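PDB 3BY9: sensor protein from Vibrio cholerae, which probably autophosphorylates on histidine as the two-component kinase DctB, and binds the C4-dicarboxylate succinate through the sensor domain present here. Local coordinates for residues Leu213-Glu225 with Lys228-Ser242. Residues are numbered along the deposited sequence; the frame is centred on the assembly and turned at random.
Sequences LGWQGDLQAEQSE and KPEKHWLQDDYIVSS. With CA (calcium ion), chain D.
Lys228 NZ is gripped from several directions: it forms a salt bridge to Asp236 OD1 on that oxygen's syn lone pair at 2.7 Å, donates to a water that in turn donates to Leu213 O, and lies over the five-membered ring of Trp215. Lys228 NZ stands 4.8 Å from the centroid of the Trp215 five-membered ring, a cation-pi contact, and Lys228 CE lies closer, 3.8 Å from that centroid, as a CH-pi contact. Bends at chi2 (-71°) and chi4 (64°) curl the lysine chain back over the indole, although its CB sets out away from the 213-225 segment.

The indole edge is fixed as well. Trp215 NE1 donates to Asp236 O at 3.0 Å, nearly straight (173° at the hydrogen) and with the oxygen in the ring plane, so Asp236 holds the lysine by its carboxylate and the tryptophan by its carbonyl. Trp215 CZ2 also packs 3.6 Å from Tyr238 CE2, the two ring planes being almost perpendicular.

Farther along, the backbones pair. Ser224 and Val240 exchange two hydrogen bonds, N to O in both directions, and Ser242 N donates to Glu222 O at 2.7 Å. Gln223 with Ser241 and Glu225 with Ile239 form the flanking non-hydrogen-bonded pairs, their side chains on the face that meets helix 5-27, where Tyr5 OH bonds Glu225 OE2. Next to the pairing, Asp237 OD1 binds a calcium ion at 2.5 Å, with Lys258 O and four waters completing the site.

This register defines an antiparallel beta hairpin, strands 223-226 and 238-245, at the edge of the four-stranded sheet.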
loop_
_atom_site.group_PDB
_atom_site.type_symbol
_atom_site.label_atom_id
_atom_site.label_comp_id
_atom_site.label_asym_id
_atom_site.label_seq_id
_atom_site.Cartn_x
_atom_site.Cartn_y
_atom_site.Cartn_z
ATOM N N LEU A 213 -8.717 -9.717 -15.201
ATOM C CA LEU A 213 -10.188 -9.665 -15.068
ATOM C C LEU A 213 -10.814 -9.557 -16.464
ATOM O O LEU A 213 -12.041 -9.675 -16.613
ATOM C CB LEU A 213 -10.606 -8.478 -14.202
ATOM C CG LEU A 213 -10.140 -8.629 -12.742
ATOM C CD1 LEU A 213 -10.365 -7.322 -11.996
ATOM C CD2 LEU A 213 -10.871 -9.769 -12.044
ATOM N N GLY A 214 -9.974 -9.238 -17.451
ATOM C CA GLY A 214 -10.414 -9.225 -18.831
ATOM C C GLY A 214 -11.315 -8.123 -19.305
ATOM O O GLY A 214 -11.994 -8.294 -20.316
ATOM N N TRP A 215 -11.328 -6.985 -18.608
ATOM C CA TRP A 215 -12.197 -5.888 -19.052
ATOM C C TRP A 215 -11.483 -5.092 -20.137
ATOM O O TRP A 215 -10.249 -5.081 -20.191
ATOM C CB TRP A 215 -12.506 -4.923 -17.883
ATOM C CG TRP A 215 -13.715 -5.303 -17.051
ATOM C CD1 TRP A 215 -14.988 -5.496 -17.502
ATOM C CD2 TRP A 215 -13.766 -5.438 -15.624
ATOM N NE1 TRP A 215 -15.841 -5.742 -16.434
ATOM C CE2 TRP A 215 -15.111 -5.708 -15.275
ATOM C CE3 TRP A 215 -12.799 -5.348 -14.607
ATOM C CZ2 TRP A 215 -15.520 -5.890 -13.945
ATOM C CZ3 TRP A 215 -13.211 -5.524 -13.274
ATOM C CH2 TRP A 215 -14.558 -5.792 -12.970
ATOM N N GLN A 216 -12.271 -4.424 -20.962
ATOM C CA GLN A 216 -11.730 -3.586 -22.030
ATOM C C GLN A 216 -12.326 -2.238 -21.828
ATOM O O GLN A 216 -13.481 -2.125 -21.414
ATOM C CB GLN A 216 -12.136 -4.160 -23.400
ATOM C CG GLN A 216 -11.530 -5.553 -23.572
ATOM C CD GLN A 216 -11.914 -6.271 -24.858
ATOM O OE1 GLN A 216 -11.396 -7.355 -25.134
ATOM N NE2 GLN A 216 -12.817 -5.682 -25.645
ATOM N N GLY A 217 -11.539 -1.203 -22.135
ATOM C CA GLY A 217 -12.003 0.162 -21.964
ATOM C C GLY A 217 -10.839 1.114 -21.802
ATOM O O GLY A 217 -9.694 0.677 -21.719
ATOM N N ASP A 218 -11.140 2.407 -21.775
ATOM C CA ASP A 218 -10.097 3.422 -21.608
ATOM C C ASP A 218 -9.770 3.558 -20.136
ATOM O O ASP A 218 -10.479 4.245 -19.380
ATOM C CB ASP A 218 -10.550 4.780 -22.138
ATOM C CG ASP A 218 -9.435 5.816 -22.056
ATOM O OD1 ASP A 218 -8.370 5.492 -21.506
ATOM O OD2 ASP A 218 -9.630 6.954 -22.559
ATOM N N LEU A 219 -8.667 2.926 -19.733
ATOM C CA LEU A 219 -8.284 2.931 -18.331
ATOM C C LEU A 219 -7.627 4.231 -17.888
ATOM O O LEU A 219 -7.384 4.446 -16.686
ATOM C CB LEU A 219 -7.370 1.717 -18.076
ATOM C CG LEU A 219 -7.920 0.343 -18.477
ATOM C CD1 LEU A 219 -6.955 -0.720 -17.926
ATOM C CD2 LEU A 219 -9.349 0.118 -17.966
ATOM N N GLN A 220 -7.349 5.091 -18.878
ATOM C CA GLN A 220 -6.717 6.386 -18.659
ATOM C C GLN A 220 -7.743 7.528 -18.551
ATOM O O GLN A 220 -7.374 8.683 -18.313
ATOM C CB GLN A 220 -5.725 6.672 -19.820
ATOM C CG GLN A 220 -4.800 5.478 -20.184
ATOM C CD GLN A 220 -3.707 5.799 -21.238
ATOM O OE1 GLN A 220 -3.915 5.687 -22.464
ATOM N NE2 GLN A 220 -2.542 6.188 -20.755
ATOM N N ALA A 221 -9.031 7.210 -18.692
ATOM C CA ALA A 221 -10.089 8.238 -18.659
ATOM C C ALA A 221 -10.725 8.476 -17.334
ATOM O O ALA A 221 -10.935 7.520 -16.560
ATOM C CB ALA A 221 -11.192 7.906 -19.651
ATOM N N GLU A 222 -11.069 9.725 -17.054
ATOM C CA GLU A 222 -11.707 10.001 -15.786
ATOM C C GLU A 222 -13.092 9.338 -15.772
ATOM O O GLU A 222 -13.531 8.832 -14.742
ATOM C CB GLU A 222 -11.864 11.499 -15.581
ATOM C CG GLU A 222 -12.080 11.870 -14.131
ATOM C CD GLU A 222 -11.893 13.349 -13.890
ATOM O OE1 GLU A 222 -11.039 13.945 -14.599
ATOM O OE2 GLU A 222 -12.589 13.903 -12.995
ATOM N N GLN A 223 -13.779 9.362 -16.914
ATOM C CA GLN A 223 -15.119 8.750 -16.997
ATOM C C GLN A 223 -15.099 7.818 -18.186
ATOM O O GLN A 223 -14.828 8.237 -19.320
ATOM C CB GLN A 223 -16.193 9.833 -17.152
ATOM C CG GLN A 223 -16.250 10.764 -15.937
ATOM C CD GLN A 223 -17.119 11.990 -16.163
ATOM O OE1 GLN A 223 -17.216 12.487 -17.294
ATOM N NE2 GLN A 223 -17.762 12.502 -15.091
ATOM N N SER A 224 -15.364 6.527 -17.943
ATOM C CA SER A 224 -15.302 5.562 -19.045
ATOM C C SER A 224 -16.267 4.417 -18.816
ATOM O O SER A 224 -17.160 4.548 -17.985
ATOM C CB SER A 224 -13.879 4.994 -19.140
ATOM O OG SER A 224 -13.721 4.332 -20.377
ATOM N N GLU A 225 -16.114 3.347 -19.608
ATOM C CA GLU A 225 -16.943 2.132 -19.437
ATOM C C GLU A 225 -16.012 0.975 -19.595
ATOM O O GLU A 225 -15.088 1.034 -20.418
ATOM C CB GLU A 225 -18.058 2.008 -20.495
ATOM C CG GLU A 225 -19.117 3.087 -20.384
ATOM C CD GLU A 225 -20.312 2.845 -21.285
ATOM O OE1 GLU A 225 -20.298 1.839 -22.020
ATOM O OE2 GLU A 225 -21.245 3.671 -21.258
ATOM N N LYS A 228 -16.784 -6.462 -21.485
ATOM C CA LYS A 228 -16.135 -7.715 -21.822
ATOM C C LYS A 228 -16.232 -7.866 -23.341
ATOM O O LYS A 228 -17.077 -7.247 -23.987
ATOM C CB LYS A 228 -16.840 -8.912 -21.121
ATOM C CG LYS A 228 -16.667 -8.876 -19.600
ATOM C CD LYS A 228 -15.246 -9.192 -19.237
ATOM C CE LYS A 228 -15.006 -9.068 -17.761
ATOM N NZ LYS A 228 -15.858 -10.117 -17.078
ATOM N N PRO A 229 -15.338 -8.681 -23.918
ATOM C CA PRO A 229 -15.321 -8.918 -25.365
ATOM C C PRO A 229 -16.733 -9.200 -25.848
ATOM O O PRO A 229 -17.475 -9.924 -25.193
ATOM C CB PRO A 229 -14.393 -10.126 -25.503
ATOM C CG PRO A 229 -13.398 -9.913 -24.384
ATOM C CD PRO A 229 -14.335 -9.508 -23.227
ATOM N N GLU A 230 -17.111 -8.623 -26.986
ATOM C CA GLU A 230 -18.454 -8.836 -27.511
ATOM C C GLU A 230 -18.708 -10.319 -27.681
ATOM O O GLU A 230 -17.823 -11.072 -28.084
ATOM C CB GLU A 230 -18.661 -8.144 -28.860
ATOM C CG GLU A 230 -20.053 -8.415 -29.425
ATOM C CD GLU A 230 -20.237 -7.940 -30.856
ATOM O OE1 GLU A 230 -21.232 -8.365 -31.490
ATOM O OE2 GLU A 230 -19.402 -7.144 -31.345
ATOM N N LYS A 231 -19.930 -10.725 -27.362
ATOM C CA LYS A 231 -20.339 -12.117 -27.457
ATOM C C LYS A 231 -19.702 -13.042 -26.418
ATOM O O LYS A 231 -19.849 -14.264 -26.501
ATOM C CB LYS A 231 -20.094 -12.662 -28.868
ATOM C CG LYS A 231 -21.064 -13.783 -29.244
ATOM C CD LYS A 231 -22.503 -13.439 -28.836
ATOM C CE LYS A 231 -22.942 -12.077 -29.382
ATOM N NZ LYS A 231 -24.219 -11.608 -28.766
ATOM N N HIS A 232 -18.982 -12.464 -25.460
ATOM C CA HIS A 232 -18.372 -13.253 -24.389
ATOM C C HIS A 232 -19.556 -13.794 -23.589
ATOM O O HIS A 232 -20.654 -13.254 -23.699
ATOM C CB HIS A 232 -17.493 -12.366 -23.508
ATOM C CG HIS A 232 -16.848 -13.097 -22.375
ATOM N ND1 HIS A 232 -16.142 -14.267 -22.554
ATOM C CD2 HIS A 232 -16.787 -12.816 -21.053
ATOM C CE1 HIS A 232 -15.671 -14.674 -21.389
ATOM N NE2 HIS A 232 -16.048 -13.812 -20.462
ATOM N N TRP A 233 -19.338 -14.825 -22.776
ATOM C CA TRP A 233 -20.449 -15.463 -22.011
ATOM C C TRP A 233 -20.993 -14.689 -20.791
ATOM O O TRP A 233 -22.013 -15.060 -20.172
ATOM C CB TRP A 233 -20.061 -16.879 -21.561
ATOM C CG TRP A 233 -19.071 -16.883 -20.463
ATOM C CD1 TRP A 233 -17.719 -16.779 -20.584
ATOM C CD2 TRP A 233 -19.352 -16.859 -19.062
ATOM N NE1 TRP A 233 -17.133 -16.676 -19.342
ATOM C CE2 TRP A 233 -18.115 -16.724 -18.388
ATOM C CE3 TRP A 233 -20.531 -16.932 -18.306
ATOM C CZ2 TRP A 233 -18.024 -16.657 -16.986
ATOM C CZ3 TRP A 233 -20.444 -16.866 -16.925
ATOM C CH2 TRP A 233 -19.198 -16.729 -16.274
ATOM N N LEU A 234 -20.286 -13.639 -20.403
ATOM C CA LEU A 234 -20.762 -12.812 -19.305
ATOM C C LEU A 234 -20.441 -11.405 -19.705
ATOM O O LEU A 234 -19.276 -11.065 -19.923
ATOM C CB LEU A 234 -20.060 -13.132 -17.989
ATOM C CG LEU A 234 -20.395 -12.110 -16.884
ATOM C CD1 LEU A 234 -21.894 -12.095 -16.592
ATOM C CD2 LEU A 234 -19.636 -12.446 -15.628
ATOM N N GLN A 235 -21.458 -10.587 -19.829
ATOM C CA GLN A 235 -21.228 -9.201 -20.188
ATOM C C GLN A 235 -21.471 -8.332 -18.958
ATOM O O GLN A 235 -22.500 -7.648 -18.843
ATOM C CB GLN A 235 -22.149 -8.791 -21.335
ATOM C CG GLN A 235 -21.898 -7.352 -21.821
ATOM C CD GLN A 235 -20.425 -7.120 -22.202
ATOM O OE1 GLN A 235 -19.640 -6.560 -21.432
ATOM N NE2 GLN A 235 -20.049 -7.600 -23.380
ATOM N N ASP A 236 -20.567 -8.404 -17.995
ATOM C CA ASP A 236 -20.733 -7.556 -16.809
ATOM C C ASP A 236 -20.012 -6.247 -17.116
ATOM O O ASP A 236 -18.828 -6.102 -16.822
ATOM C CB ASP A 236 -20.181 -8.220 -15.534
ATOM C CG ASP A 236 -18.756 -8.718 -15.666
ATOM O OD1 ASP A 236 -18.361 -9.164 -16.774
ATOM O OD2 ASP A 236 -18.021 -8.700 -14.647
ATOM N N ASP A 237 -20.738 -5.319 -17.732
ATOM C CA ASP A 237 -20.135 -4.033 -18.047
ATOM C C ASP A 237 -20.471 -2.999 -17.003
ATOM O O ASP A 237 -21.481 -3.090 -16.290
ATOM C CB ASP A 237 -20.506 -3.557 -19.438
ATOM C CG ASP A 237 -21.999 -3.545 -19.686
ATOM O OD1 ASP A 237 -22.762 -4.158 -18.894
ATOM O OD2 ASP A 237 -22.392 -2.921 -20.686
ATOM N N TYR A 238 -19.602 -2.006 -16.911
ATOM C CA TYR A 238 -19.719 -0.974 -15.882
ATOM C C TYR A 238 -19.468 0.419 -16.347
ATOM O O TYR A 238 -18.687 0.616 -17.267
ATOM C CB TYR A 238 -18.646 -1.208 -14.800
ATOM C CG TYR A 238 -18.928 -2.413 -13.946
ATOM C CD1 TYR A 238 -19.556 -2.276 -12.728
ATOM C CD2 TYR A 238 -18.628 -3.692 -14.411
ATOM C CE1 TYR A 238 -19.899 -3.372 -11.952
ATOM C CE2 TYR A 238 -18.990 -4.828 -13.641
ATOM C CZ TYR A 238 -19.618 -4.643 -12.418
ATOM O OH TYR A 238 -19.986 -5.734 -11.663
ATOM N N ILE A 239 -20.087 1.373 -15.659
ATOM C CA ILE A 239 -19.767 2.793 -15.900
ATOM C C ILE A 239 -18.685 3.061 -14.794
ATOM O O ILE A 239 -18.918 2.799 -13.627
ATOM C CB ILE A 239 -20.985 3.692 -15.693
ATOM C CG1 ILE A 239 -21.999 3.379 -16.818
ATOM C CG2 ILE A 239 -20.561 5.238 -15.735
ATOM C CD1 ILE A 239 -23.392 3.924 -16.539
ATOM N N VAL A 240 -17.531 3.621 -15.171
ATOM C CA VAL A 240 -16.419 3.736 -14.206
ATOM C C VAL A 240 -15.849 5.133 -14.142
ATOM O O VAL A 240 -15.556 5.709 -15.201
ATOM C CB VAL A 240 -15.259 2.801 -14.634
ATOM C CG1 VAL A 240 -14.186 2.793 -13.592
ATOM C CG2 VAL A 240 -15.766 1.347 -14.795
ATOM N N SER A 241 -15.772 5.705 -12.942
ATOM C CA SER A 241 -15.155 7.030 -12.792
ATOM C C SER A 241 -13.873 6.843 -12.016
ATOM O O SER A 241 -13.822 6.076 -11.055
ATOM C CB SER A 241 -16.090 7.996 -12.078
ATOM O OG SER A 241 -17.227 8.185 -12.936
ATOM N N SER A 242 -12.829 7.592 -12.394
ATOM C CA SER A 242 -11.526 7.350 -11.758
ATOM C C SER A 242 -10.893 8.629 -11.307
ATOM O O SER A 242 -11.086 9.689 -11.925
ATOM C CB SER A 242 -10.567 6.653 -12.749
ATOM O OG SER A 242 -11.139 5.405 -13.168
HETATM CA CA CA D . -25.127 -4.523 -18.358
HETATM O O HOH W 1 -13.860 -10.407 -14.901
HETATM O O HOH W 2 -12.585 5.779 -15.560
HETATM O O HOH W 3 -12.484 12.010 -10.856
HETATM O O HOH W 4 -17.742 10.861 -12.649
HETATM O O HOH W 5 -24.843 -6.587 -19.540
HETATM O O HOH W 6 -25.142 -3.356 -20.495
HETATM O O HOH W 7 -23.669 -4.997 -16.185
HETATM O O HOH W 8 -26.315 -5.892 -16.568
#